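Local coordinates for protein ribonuclease H (PDB 4IBN) that probably cleaves RNA in RNA-DNA hybrids endonucleolytically, with magnesium as cofactor, leaving 5'-phosphomonoester ends, at residues I12-V17 and G86-V91; V17-D22 and V91-D96; A38-E43 and R56-S61; G151-E156 and M194-F199. All blocks are in the same frame, centred on the assembly; numbering follows the deposited sequence.

Contact 1 (I12-V17 and G86-V91)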
loop_
_atom_site.group_PDB
_atom_site.type_symbol
_atom_site.label_atom_id
_atom_site.label_comp_id
_atom_site.label_asym_id
_atom_site.label_seq_id
_atom_site.Cartn_x
_atom_site.Cartn_y
_atom_site.Cartn_z
ATOM N N ILE A 12 -16.773 -9.357 -15.115
ATOM C CA ILE A 12 -17.604 -10.021 -14.136
ATOM C C ILE A 12 -17.536 -9.252 -12.804
ATOM O O ILE A 12 -16.710 -8.416 -12.635
ATOM C CB ILE A 12 -17.205 -11.458 -13.929
ATOM C CG1 ILE A 12 -15.791 -11.558 -13.436
ATOM C CG2 ILE A 12 -17.315 -12.213 -15.234
ATOM C CD1 ILE A 12 -15.417 -12.869 -13.072
ATOM N N PRO A 13 -18.462 -9.511 -11.909
ATOM C CA PRO A 13 -18.476 -8.786 -10.654
ATOM C C PRO A 13 -17.230 -9.056 -9.838
ATOM O O PRO A 13 -16.792 -10.132 -9.787
ATOM C CB PRO A 13 -19.709 -9.355 -9.961
ATOM C CG PRO A 13 -20.568 -9.789 -11.029
ATOM C CD PRO A 13 -19.666 -10.339 -12.046
ATOM N N THR A 14 -16.710 -8.019 -9.216
ATOM C CA THR A 14 -15.549 -8.119 -8.362
ATOM C C THR A 14 -15.813 -7.326 -7.124
ATOM O O THR A 14 -16.626 -6.487 -7.115
ATOM C CB THR A 14 -14.343 -7.498 -9.051
ATOM O OG1 THR A 14 -14.660 -6.168 -9.386
ATOM C CG2 THR A 14 -14.002 -8.263 -10.316
ATOM N N PRO A 15 -15.092 -7.592 -6.064
ATOM C CA PRO A 15 -15.207 -6.785 -4.863
ATOM C C PRO A 15 -14.544 -5.427 -5.002
ATOM O O PRO A 15 -13.706 -5.285 -5.788
ATOM C CB PRO A 15 -14.479 -7.627 -3.794
ATOM C CG PRO A 15 -14.239 -8.897 -4.378
ATOM C CD PRO A 15 -14.177 -8.699 -5.856
ATOM N N LEU A 16 -14.952 -4.472 -4.195
ATOM C CA LEU A 16 -14.310 -3.175 -4.093
ATOM C C LEU A 16 -13.805 -2.973 -2.672
ATOM O O LEU A 16 -14.534 -3.130 -1.760
ATOM C CB LEU A 16 -15.295 -2.078 -4.384
ATOM C CG LEU A 16 -14.860 -0.627 -4.158
ATOM C CD1 LEU A 16 -13.787 -0.226 -5.094
ATOM C CD2 LEU A 16 -16.035 0.314 -4.363
ATOM N N VAL A 17 -12.539 -2.623 -2.534
ATOM C CA VAL A 17 -11.971 -2.284 -1.253
ATOM C C VAL A 17 -11.211 -0.983 -1.298
ATOM O O VAL A 17 -10.816 -0.567 -2.331
ATOM C CB VAL A 17 -11.010 -3.350 -0.747
ATOM C CG1 VAL A 17 -11.712 -4.642 -0.418
ATOM C CG2 VAL A 17 -9.917 -3.609 -1.688
ATOM N N GLY A 86 -9.564 -15.749 -4.741
ATOM C CA GLY A 86 -10.280 -16.285 -5.855
ATOM C C GLY A 86 -10.886 -15.329 -6.816
ATOM O O GLY A 86 -11.686 -15.696 -7.584
ATOM N N THR A 87 -10.511 -14.083 -6.741
ATOM C CA THR A 87 -11.091 -13.080 -7.585
ATOM C C THR A 87 -10.144 -11.895 -7.748
ATOM O O THR A 87 -9.372 -11.636 -6.892
ATOM C CB THR A 87 -12.437 -12.577 -6.974
ATOM O OG1 THR A 87 -13.026 -11.567 -7.775
ATOM C CG2 THR A 87 -12.257 -12.065 -5.585
ATOM N N ARG A 88 -10.263 -11.201 -8.862
ATOM C CA ARG A 88 -9.689 -9.889 -8.991
ATOM C C ARG A 88 -10.495 -8.922 -8.167
ATOM O O ARG A 88 -11.591 -9.172 -7.876
ATOM C CB ARG A 88 -9.631 -9.444 -10.433
ATOM C CG ARG A 88 -8.686 -10.242 -11.276
ATOM C CD ARG A 88 -8.898 -9.933 -12.757
ATOM N NE ARG A 88 -10.150 -10.455 -13.299
ATOM C CZ ARG A 88 -11.215 -9.730 -13.679
ATOM N NH1 ARG A 88 -11.242 -8.405 -13.583
ATOM N NH2 ARG A 88 -12.278 -10.348 -14.176
ATOM N N PHE A 89 -9.884 -7.809 -7.799
ATOM C CA PHE A 89 -10.503 -6.817 -6.983
ATOM C C PHE A 89 -10.430 -5.460 -7.666
ATOM O O PHE A 89 -9.568 -5.219 -8.432
ATOM C CB PHE A 89 -9.746 -6.652 -5.659
ATOM C CG PHE A 89 -10.118 -7.614 -4.578
ATOM C CD1 PHE A 89 -10.766 -7.190 -3.476
ATOM C CD2 PHE A 89 -9.759 -8.913 -4.633
ATOM C CE1 PHE A 89 -11.062 -8.035 -2.486
ATOM C CE2 PHE A 89 -10.078 -9.741 -3.643
ATOM C CZ PHE A 89 -10.719 -9.310 -2.583
ATOM N N ARG A 90 -11.344 -4.575 -7.323
ATOM C CA ARG A 90 -11.195 -3.168 -7.575
ATOM C C ARG A 90 -10.675 -2.518 -6.272
ATOM O O ARG A 90 -11.169 -2.784 -5.269
ATOM C CB ARG A 90 -12.515 -2.560 -7.974
ATOM C CG ARG A 90 -12.936 -2.959 -9.312
ATOM C CD ARG A 90 -14.357 -2.474 -9.632
ATOM N NE ARG A 90 -15.311 -3.373 -9.044
ATOM C CZ ARG A 90 -16.558 -3.070 -8.812
ATOM N NH1 ARG A 90 -17.013 -1.906 -9.132
ATOM N NH2 ARG A 90 -17.348 -3.946 -8.248
ATOM N N VAL A 91 -9.645 -1.700 -6.358
ATOM C CA VAL A 91 -8.985 -1.170 -5.197
ATOM C C VAL A 91 -8.768 0.310 -5.340
ATOM O O VAL A 91 -8.268 0.742 -6.286
ATOM C CB VAL A 91 -7.611 -1.837 -4.990
ATOM C CG1 VAL A 91 -6.917 -1.313 -3.782
ATOM C CG2 VAL A 91 -7.760 -3.337 -4.947
HETATM O O HOH W 1 -14.597 -11.925 -9.939
#

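Contact 2 (V17-D22 and V91-D96)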
loop_
_atom_site.group_PDB
_atom_site.type_symbol
_atom_site.label_atom_id
_atom_site.label_comp_id
_atom_site.label_asym_id
_atom_site.label_seq_id
_atom_site.Cartn_x
_atom_site.Cartn_y
_atom_site.Cartn_z
ATOM N N VAL A 17 -12.539 -2.623 -2.534
ATOM C CA VAL A 17 -11.971 -2.284 -1.253
ATOM C C VAL A 17 -11.211 -0.983 -1.298
ATOM O O VAL A 17 -10.816 -0.567 -2.331
ATOM C CB VAL A 17 -11.010 -3.350 -0.747
ATOM C CG1 VAL A 17 -11.712 -4.642 -0.418
ATOM C CG2 VAL A 17 -9.917 -3.609 -1.688
ATOM N N ALA A 18 -11.040 -0.374 -0.133
ATOM C CA ALA A 18 -10.213 0.791 -0.019
ATOM C C ALA A 18 -9.063 0.454 0.874
ATOM O O ALA A 18 -9.254 -0.005 1.929
ATOM C CB ALA A 18 -10.987 1.961 0.536
ATOM N N VAL A 19 -7.863 0.714 0.377
ATOM C CA VAL A 19 -6.642 0.352 1.030
ATOM C C VAL A 19 -5.854 1.602 1.387
ATOM O O VAL A 19 -5.826 2.488 0.632
ATOM C CB VAL A 19 -5.819 -0.493 0.081
ATOM C CG1 VAL A 19 -4.455 -0.674 0.596
ATOM C CG2 VAL A 19 -6.509 -1.809 -0.135
ATOM N N TYR A 20 -5.317 1.634 2.598
ATOM C CA TYR A 20 -4.569 2.762 3.080
ATOM C C TYR A 20 -3.241 2.246 3.565
ATOM O O TYR A 20 -3.210 1.493 4.456
ATOM C CB TYR A 20 -5.300 3.479 4.237
ATOM C CG TYR A 20 -6.647 4.002 3.832
ATOM C CD1 TYR A 20 -6.776 5.238 3.325
ATOM C CD2 TYR A 20 -7.770 3.222 3.938
ATOM C CE1 TYR A 20 -7.971 5.697 2.926
ATOM C CE2 TYR A 20 -8.956 3.681 3.556
ATOM C CZ TYR A 20 -9.054 4.927 3.031
ATOM O OH TYR A 20 -10.227 5.458 2.611
ATOM N N ALA A 21 -2.169 2.720 2.959
ATOM C CA ALA A 21 -0.850 2.176 3.194
ATOM C C ALA A 21 0.136 3.239 3.636
ATOM O O ALA A 21 -0.028 4.353 3.303
ATOM C CB ALA A 21 -0.369 1.518 1.962
ATOM N N ASP A 22 1.114 2.841 4.442
ATOM C CA ASP A 22 2.196 3.718 4.861
ATOM C C ASP A 22 3.437 2.926 5.149
ATOM O O ASP A 22 3.395 1.773 5.215
ATOM C CB ASP A 22 1.863 4.584 6.068
ATOM C CG ASP A 22 2.874 5.695 6.269
ATOM O OD1 ASP A 22 3.157 6.379 5.350
ATOM O OD2 ASP A 22 3.458 5.822 7.313
ATOM N N VAL A 91 -9.645 -1.700 -6.358
ATOM C CA VAL A 91 -8.985 -1.170 -5.197
ATOM C C VAL A 91 -8.768 0.310 -5.340
ATOM O O VAL A 91 -8.268 0.742 -6.286
ATOM C CB VAL A 91 -7.611 -1.837 -4.990
ATOM C CG1 VAL A 91 -6.917 -1.313 -3.782
ATOM C CG2 VAL A 91 -7.760 -3.337 -4.947
ATOM N N VAL A 92 -9.102 1.054 -4.312
ATOM C CA VAL A 92 -8.654 2.407 -4.216
ATOM C C VAL A 92 -7.497 2.377 -3.247
ATOM O O VAL A 92 -7.708 2.031 -2.139
ATOM C CB VAL A 92 -9.741 3.309 -3.641
ATOM C CG1 VAL A 92 -9.232 4.701 -3.529
ATOM C CG2 VAL A 92 -10.939 3.283 -4.505
ATOM N N PHE A 93 -6.296 2.720 -3.706
ATOM C CA PHE A 93 -5.102 2.612 -2.891
ATOM C C PHE A 93 -4.604 3.995 -2.589
ATOM O O PHE A 93 -4.232 4.682 -3.445
ATOM C CB PHE A 93 -4.028 1.793 -3.641
ATOM C CG PHE A 93 -2.817 1.388 -2.816
ATOM C CD1 PHE A 93 -2.653 0.113 -2.386
ATOM C CD2 PHE A 93 -1.802 2.258 -2.589
ATOM C CE1 PHE A 93 -1.579 -0.254 -1.706
ATOM C CE2 PHE A 93 -0.732 1.882 -1.913
ATOM C CZ PHE A 93 -0.624 0.628 -1.464
ATOM N N THR A 94 -4.655 4.349 -1.317
ATOM C CA THR A 94 -4.233 5.640 -0.870
ATOM C C THR A 94 -2.992 5.571 0.006
ATOM O O THR A 94 -2.959 4.885 0.929
ATOM C CB THR A 94 -5.363 6.355 -0.055
ATOM O OG1 THR A 94 -6.539 6.447 -0.839
ATOM C CG2 THR A 94 -4.931 7.714 0.337
ATOM N N THR A 95 -1.990 6.345 -0.355
ATOM C CA THR A 95 -0.730 6.321 0.337
ATOM C C THR A 95 -0.130 7.689 0.436
ATOM O O THR A 95 -0.460 8.513 -0.315
ATOM C CB THR A 95 0.253 5.419 -0.366
ATOM O OG1 THR A 95 1.493 5.460 0.309
ATOM C CG2 THR A 95 0.420 5.817 -1.765
ATOM N N ASP A 96 0.733 7.881 1.424
ATOM C CA ASP A 96 1.563 9.069 1.549
ATOM C C ASP A 96 2.754 9.084 0.598
ATOM O O ASP A 96 3.417 10.051 0.484
ATOM C CB ASP A 96 2.085 9.248 2.978
ATOM C CG ASP A 96 3.077 8.180 3.376
ATOM O OD1 ASP A 96 2.961 7.048 2.951
ATOM O OD2 ASP A 96 3.963 8.448 4.158
#

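Contact 3 (A38-E43 and R56-S61)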
loop_
_atom_site.group_PDB
_atom_site.type_symbol
_atom_site.label_atom_id
_atom_site.label_comp_id
_atom_site.label_asym_id
_atom_site.label_seq_id
_atom_site.Cartn_x
_atom_site.Cartn_y
_atom_site.Cartn_z
ATOM N N ALA A 38 6.126 -1.646 6.932
ATOM C CA ALA A 38 5.055 -1.278 6.033
ATOM C C ALA A 38 3.735 -1.669 6.687
ATOM O O ALA A 38 3.603 -2.752 7.174
ATOM C CB ALA A 38 5.192 -1.987 4.709
ATOM N N GLY A 39 2.798 -0.739 6.705
ATOM C CA GLY A 39 1.498 -0.948 7.285
ATOM C C GLY A 39 0.368 -0.692 6.301
ATOM O O GLY A 39 0.404 0.257 5.601
ATOM N N VAL A 40 -0.598 -1.605 6.274
ATOM C CA VAL A 40 -1.737 -1.494 5.395
ATOM C C VAL A 40 -3.066 -1.752 6.113
ATOM O O VAL A 40 -3.205 -2.732 6.751
ATOM C CB VAL A 40 -1.638 -2.511 4.294
ATOM C CG1 VAL A 40 -2.743 -2.377 3.339
ATOM C CG2 VAL A 40 -0.352 -2.402 3.602
ATOM N N LEU A 41 -4.023 -0.849 5.958
ATOM C CA LEU A 41 -5.385 -1.065 6.396
ATOM C C LEU A 41 -6.256 -1.303 5.174
ATOM O O LEU A 41 -6.212 -0.548 4.272
ATOM C CB LEU A 41 -5.885 0.175 7.112
ATOM C CG LEU A 41 -7.356 0.251 7.470
ATOM C CD1 LEU A 41 -7.747 -0.791 8.455
ATOM C CD2 LEU A 41 -7.755 1.603 7.948
ATOM N N VAL A 42 -7.047 -2.379 5.195
ATOM C CA VAL A 42 -8.009 -2.652 4.135
ATOM C C VAL A 42 -9.422 -2.469 4.669
ATOM O O VAL A 42 -9.755 -3.065 5.630
ATOM C CB VAL A 42 -7.884 -4.107 3.625
ATOM C CG1 VAL A 42 -8.780 -4.352 2.440
ATOM C CG2 VAL A 42 -6.458 -4.412 3.225
ATOM N N GLU A 43 -10.206 -1.640 4.025
ATOM C CA GLU A 43 -11.579 -1.430 4.368
ATOM C C GLU A 43 -12.488 -2.113 3.388
ATOM O O GLU A 43 -12.237 -2.058 2.242
ATOM C CB GLU A 43 -11.934 0.058 4.385
ATOM C CG GLU A 43 -11.196 0.816 5.448
ATOM C CD GLU A 43 -11.811 2.156 5.792
ATOM O OE1 GLU A 43 -12.635 2.625 5.021
ATOM O OE2 GLU A 43 -11.450 2.708 6.817
ATOM N N ARG A 56 -9.428 -4.887 7.963
ATOM C CA ARG A 56 -8.335 -5.811 8.157
ATOM C C ARG A 56 -6.971 -5.101 7.981
ATOM O O ARG A 56 -6.861 -4.175 7.260
ATOM C CB ARG A 56 -8.419 -6.968 7.184
ATOM C CG ARG A 56 -9.675 -7.736 7.226
ATOM C CD ARG A 56 -9.678 -8.677 8.332
ATOM N NE ARG A 56 -10.845 -9.523 8.286
ATOM C CZ ARG A 56 -11.964 -9.246 8.914
ATOM N NH1 ARG A 56 -12.047 -8.189 9.688
ATOM N NH2 ARG A 56 -12.981 -10.061 8.822
ATOM N N ASP A 57 -5.956 -5.614 8.673
ATOM C CA ASP A 57 -4.610 -5.065 8.630
ATOM C C ASP A 57 -3.610 -6.047 8.046
ATOM O O ASP A 57 -3.754 -7.196 8.219
ATOM C CB ASP A 57 -4.107 -4.798 10.044
ATOM C CG ASP A 57 -4.912 -3.746 10.813
ATOM O OD1 ASP A 57 -5.662 -3.041 10.228
ATOM O OD2 ASP A 57 -4.729 -3.640 12.030
ATOM N N VAL A 58 -2.549 -5.537 7.427
ATOM C CA VAL A 58 -1.444 -6.383 6.974
ATOM C C VAL A 58 -0.119 -5.625 7.077
ATOM O O VAL A 58 -0.009 -4.505 6.578
ATOM C CB VAL A 58 -1.647 -6.852 5.523
ATOM C CG1 VAL A 58 -2.063 -5.685 4.641
ATOM C CG2 VAL A 58 -0.379 -7.503 4.993
ATOM N N TRP A 59 0.884 -6.220 7.724
ATOM C CA TRP A 59 2.135 -5.525 7.888
ATOM C C TRP A 59 3.335 -6.433 7.696
ATOM O O TRP A 59 3.228 -7.630 7.815
ATOM C CB TRP A 59 2.203 -4.790 9.240
ATOM C CG TRP A 59 2.251 -5.660 10.417
ATOM C CD1 TRP A 59 3.349 -6.156 11.015
ATOM C CD2 TRP A 59 1.144 -6.151 11.164
ATOM N NE1 TRP A 59 3.013 -6.911 12.083
ATOM C CE2 TRP A 59 1.660 -6.923 12.201
ATOM C CE3 TRP A 59 -0.229 -5.985 11.075
ATOM C CZ2 TRP A 59 0.858 -7.563 13.095
ATOM C CZ3 TRP A 59 -1.011 -6.606 11.971
ATOM C CH2 TRP A 59 -0.474 -7.383 12.971
ATOM N N VAL A 60 4.458 -5.805 7.401
ATOM C CA VAL A 60 5.722 -6.498 7.321
ATOM C C VAL A 60 6.853 -5.592 7.743
ATOM O O VAL A 60 6.677 -4.435 7.816
ATOM C CB VAL A 60 6.013 -6.976 5.940
ATOM C CG1 VAL A 60 5.007 -8.009 5.541
ATOM C CG2 VAL A 60 6.036 -5.861 4.989
ATOM N N SER A 61 7.999 -6.181 8.034
ATOM C CA SER A 61 9.137 -5.393 8.451
ATOM C C SER A 61 10.443 -5.943 7.919
ATOM O O SER A 61 10.489 -7.062 7.520
ATOM C CB SER A 61 9.199 -5.322 9.959
ATOM O OG SER A 61 9.168 -6.571 10.537
#

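Contact 4 (G151-E156 and M194-F199)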
loop_
_atom_site.group_PDB
_atom_site.type_symbol
_atom_site.label_atom_id
_atom_site.label_comp_id
_atom_site.label_asym_id
_atom_site.label_seq_id
_atom_site.Cartn_x
_atom_site.Cartn_y
_atom_site.Cartn_z
ATOM N N GLY A 151 -3.553 14.391 9.489
ATOM C CA GLY A 151 -4.885 14.264 10.012
ATOM C C GLY A 151 -5.814 13.356 9.258
ATOM O O GLY A 151 -6.925 13.307 9.577
ATOM N N HIS A 152 -5.314 12.609 8.297
ATOM C CA HIS A 152 -6.143 11.638 7.596
ATOM C C HIS A 152 -6.109 10.402 8.466
ATOM O O HIS A 152 -5.113 9.809 8.577
ATOM C CB HIS A 152 -5.526 11.352 6.235
ATOM C CG HIS A 152 -6.327 10.450 5.354
ATOM N ND1 HIS A 152 -6.566 9.139 5.649
ATOM C CD2 HIS A 152 -6.880 10.664 4.138
ATOM C CE1 HIS A 152 -7.274 8.597 4.681
ATOM N NE2 HIS A 152 -7.461 9.495 3.742
ATOM N N ALA A 153 -7.235 10.020 9.058
ATOM C CA ALA A 153 -7.213 9.016 10.080
ATOM C C ALA A 153 -6.709 7.669 9.649
ATOM O O ALA A 153 -5.919 7.103 10.298
ATOM C CB ALA A 153 -8.579 8.852 10.671
ATOM N N GLN A 154 -7.207 7.176 8.542
ATOM C CA GLN A 154 -6.747 5.894 8.092
ATOM C C GLN A 154 -5.263 5.880 7.746
ATOM O O GLN A 154 -4.615 4.918 7.925
ATOM C CB GLN A 154 -7.595 5.392 6.935
ATOM C CG GLN A 154 -9.002 5.052 7.301
ATOM C CD GLN A 154 -9.977 6.095 6.831
ATOM O OE1 GLN A 154 -9.701 7.237 6.859
ATOM N NE2 GLN A 154 -11.101 5.647 6.363
ATOM N N ASN A 155 -4.784 6.960 7.163
ATOM C CA ASN A 155 -3.379 7.074 6.852
ATOM C C ASN A 155 -2.539 7.081 8.109
ATOM O O ASN A 155 -1.550 6.466 8.145
ATOM C CB ASN A 155 -3.072 8.304 6.038
ATOM C CG ASN A 155 -1.594 8.593 5.958
ATOM O OD1 ASN A 155 -0.926 8.037 5.144
ATOM N ND2 ASN A 155 -1.112 9.456 6.810
ATOM N N GLU A 156 -2.980 7.797 9.113
ATOM C CA GLU A 156 -2.281 7.831 10.368
ATOM C C GLU A 156 -2.288 6.501 11.067
ATOM O O GLU A 156 -1.371 6.213 11.741
ATOM C CB GLU A 156 -2.675 9.010 11.272
ATOM C CG GLU A 156 -2.573 10.360 10.598
ATOM C CD GLU A 156 -1.969 11.483 11.448
ATOM O OE1 GLU A 156 -1.316 11.183 12.429
ATOM O OE2 GLU A 156 -2.197 12.662 11.177
ATOM N N MET A 194 -8.521 14.150 14.066
ATOM C CA MET A 194 -8.378 13.668 12.713
ATOM C C MET A 194 -9.673 13.516 11.958
ATOM O O MET A 194 -10.700 13.521 12.548
ATOM C CB MET A 194 -7.681 12.332 12.745
ATOM C CG MET A 194 -6.446 12.314 13.525
ATOM S SD MET A 194 -5.588 10.840 13.145
ATOM C CE MET A 194 -4.388 10.770 14.429
ATOM N N ARG A 195 -9.577 13.381 10.641
ATOM C CA ARG A 195 -10.730 13.255 9.774
ATOM C C ARG A 195 -10.732 11.903 9.123
ATOM O O ARG A 195 -9.746 11.499 8.624
ATOM C CB ARG A 195 -10.697 14.295 8.679
ATOM C CG ARG A 195 -11.260 15.604 9.080
ATOM C CD ARG A 195 -10.516 16.722 8.478
ATOM N NE ARG A 195 -11.010 16.989 7.194
ATOM C CZ ARG A 195 -10.322 17.606 6.257
ATOM N NH1 ARG A 195 -9.064 17.990 6.467
ATOM N NH2 ARG A 195 -10.888 17.825 5.116
ATOM N N LEU A 196 -11.860 11.221 9.152
ATOM C CA LEU A 196 -12.007 9.924 8.561
ATOM C C LEU A 196 -12.481 10.015 7.108
ATOM O O LEU A 196 -13.300 10.796 6.812
ATOM C CB LEU A 196 -13.024 9.142 9.343
ATOM C CG LEU A 196 -13.259 7.724 8.946
ATOM C CD1 LEU A 196 -12.217 6.845 9.506
ATOM C CD2 LEU A 196 -14.586 7.322 9.402
ATOM N N GLU A 197 -11.918 9.206 6.225
ATOM C CA GLU A 197 -12.385 9.182 4.856
ATOM C C GLU A 197 -13.501 8.153 4.705
ATOM O O GLU A 197 -13.345 7.046 4.995
ATOM C CB GLU A 197 -11.240 8.865 3.921
ATOM C CG GLU A 197 -11.615 8.762 2.484
ATOM C CD GLU A 197 -10.523 9.175 1.468
ATOM O OE1 GLU A 197 -9.308 9.144 1.728
ATOM O OE2 GLU A 197 -10.955 9.509 0.349
ATOM N N PRO A 198 -14.630 8.593 4.215
ATOM C CA PRO A 198 -15.739 7.677 3.981
ATOM C C PRO A 198 -15.390 6.671 2.910
ATOM O O PRO A 198 -14.583 6.947 2.085
ATOM C CB PRO A 198 -16.859 8.592 3.476
ATOM C CG PRO A 198 -16.420 9.918 3.730
ATOM C CD PRO A 198 -14.959 9.941 3.774
ATOM N N PHE A 199 -16.015 5.518 2.957
ATOM C CA PHE A 199 -15.767 4.481 1.983
ATOM C C PHE A 199 -16.198 4.953 0.589
ATOM O O PHE A 199 -17.153 5.599 0.424
ATOM C CB PHE A 199 -16.515 3.209 2.359
ATOM C CG PHE A 199 -16.094 1.991 1.583
ATOM C CD1 PHE A 199 -15.036 1.236 1.992
ATOM C CD2 PHE A 199 -16.731 1.623 0.440
ATOM C CE1 PHE A 199 -14.668 0.186 1.288
ATOM C CE2 PHE A 199 -16.328 0.548 -0.239
ATOM C CZ PHE A 199 -15.311 -0.157 0.177
#

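Contact 1 (I12-V17 and G86-V91)
Leu-16 and Val-17 pair in parallel with Arg-90 and Val-91 at the point where the central sheet of the RNase H fold begins, with the CA atoms of Leu-16 and Arg-90 4.7 Å apart. The Arg-90 backbone is held twice, its N donating to Pro-15 O and its O accepting from Val-17 N. Before this pairing both segments are irregular, and side chains take over. Arg-90, with CG beside its own backbone N (chi1 -72°) and a bend at chi3, crosses Thr-14 at about a right angle and grips it side-on with two nitrogens. NH2 donates in the guanidinium plane to Thr-14 O at 2.9 Å, while NE reaches Thr-14 OG1, also at 2.9 Å, tilted from that plane. A leucine in place of Arg-90 would probably leave both Thr-14 oxygens without these donors and the preceding loop less firmly held. Pro-15 CG sits over one face of the Phe-89 ring, 3.9 Å from its centroid, in a CH-pi contact, and Val-17 CG1 meets the ring edge. A water bridges Pro-13 O and Thr-87 OG1. Phe-89 and Val-91 pack on helix 67-82, Val-17 touches strand 34-45, and strand 140-145 bonds to Val-91 from beyond.

Contact 2 (V17-D22 and V91-D96)
Val-17 to Ala-21 run beside Val-91 to Thr-95 as parallel strands, their axes 4.7 Å apart at closest and 18° from each other, joined by alternating backbone bonds in which Val-92 N and Thr-94 N donate to Val-17 O and Val-19 O, and Val-19 N and Ala-21 N to Val-92 O and Thr-94 O. On one face Val-19 straddles two partners: CG1, anti to the backbone N (chi1 169°), lies 3.6 Å from Phe-93 CD1, and CG2 lies 3.7 Å from Val-91 CG1. Ala-21 CB touches the far end of the same ring, 3.5 Å from Phe-93 CZ, so Phe-93 touches two residues, Val-19 and Ala-21, on the same face of the partner strand. On the other face Tyr-20 and Thr-94 lie side by side, with Tyr-20 CD1 3.8 Å from Thr-94 CB. At the C-terminal end Asp-22 and Asp-96 cross at about a right angle, their carboxylate planes 61° apart; the modelled gap between them is too short to be trusted. Two acidic residues brought together at the ends of these strands are characteristic of the RNase H fold and consistent with a metal-binding site. Replacing Asp-96 by alanine removes its carboxylate and would probably leave Asp-22 without its facing acidic group and open a gap beside it. Strand 34-45 bonds to the other edge of 17-22, helix 67-82 packs on the face bearing Val-91, Phe-93 and Ala-21, and helix 153-168 meets Tyr-20, Asp-22 and Asp-96.

Contact 3 (A38-E43 and R56-S61)
Asp-57 and Leu-41 face each other as a non-hydrogen-bonded pair of two antiparallel strands. From Asp-57 CB, 4.0 Å from Val-40 O, the chain sets CG beside the backbone N (chi1 -63°) and divides into two oxygens with separate tasks. OD1 lies 3.5 Å from the methyl Leu-41 CD1 and is hydrogen-bonded to Ser-178 OG; OD2 pairs with Tyr-157 OH and Gly-179 N. The buried carboxylate is thus satisfied by residues beyond the two strands, and those bonds probably fix its rotation. Segments 38-43 and 56-61 belong to the beta hairpin of strands 34-45 and 53-62, consecutive antiparallel strands of the RNase H sheet. Its hydrogen-bonded pairs are Ala-38 with Val-60, Val-40 with Val-58 and Val-42 with Arg-56. Among their bonds, that from Val-42 N to Arg-56 O is short, 2.7 Å, and almost straight, whereas that from Val-40 N to Val-58 O is bent, 133° at the hydrogen. The same pair packs tightly: Val-58 CG1, placed between its backbone N and carbonyl carbon (chi1 47°), comes to 3.2 Å from Val-40 CB, the two side chains lying side by side. Further along, Trp-59 CB rests 3.2 Å from Ala-38 O, while the indole leads away from the neighbouring strand to Ala-165 of helix 153-168, with NE1 bonded to Thr-170 OG1. On the face bearing the valines, Ala-38 and Val-60 pack against helix 67-82.

Contact 4 (G151-E156 and M194-F199)
His-152 and Glu-197 meet obliquely, ring plane and carboxylate plane 64° apart. The histidine uses both nitrogens: NE2 donates to Glu-197 OE1 at 2.8 Å, meeting that oxygen on its anti side, while ND1 accepts from Asn-155 N and caps the start of helix 153-168, so His-152 is the N-cap residue. CG lies anti to the backbone N (chi1 -175°), and Glu-197 OE1 lies at the ring edge, near its plane. Gln-154 bends at chi2 and turns its amide toward the backbone of the same glutamate, making a pair of hydrogen bonds with one residue: OE1 accepts from Glu-197 N and NE2 donates to Glu-197 O, each at 3.0 Å and each on a lone pair of the accepting oxygen. Leu-196 crosses that side chain at about a right angle, with CD1 3.5 Å from Gln-154 NE2. At the other end Met-194, extended beyond CG, brings its sulfur against the first helical turn, SD being 3.9 Å from both Ala-153 CA and Glu-156 CB. Glu-156 in turn accepts from Gly-151 N through OE2, which ties the loop back to the helix. Between these groups the backbones are joined directly, Arg-195 N donating to Gly-151 O and Ala-153 N to Arg-195 O, both at 2.9 Å. Helix 180-184 covers the Ala-153 and Met-194 side through Tyr-180 and Trp-183, and Gln-154 packs on strands 16-25 and 34-45, its NE2 also bonding to Glu-43 OE2 while its carbons pack on Tyr-20 and Leu-41.

From the N terminus, segment 12-17 runs into strand 16-25, which holds 17-22; strand 90-95 pairs with it later in the chain and closes contacts 1 and 2. The two alternate along the chain, share Val-17 and Val-91, and continue one another along the same strand pair. The hairpin of contact 3 forms and closes within that span, and its first strand is hydrogen-bonded to strand 16-25, so contacts 2 and 3 build adjacent parts of one sheet. Contact 4 closes later, in series with the rest, bringing the loop after helix 187-192 back onto the start of helix 153-168. It meets contact 2 through Tyr-20 and contact 3 through Glu-43, and Phe-199 touches Leu-16 of contact 1.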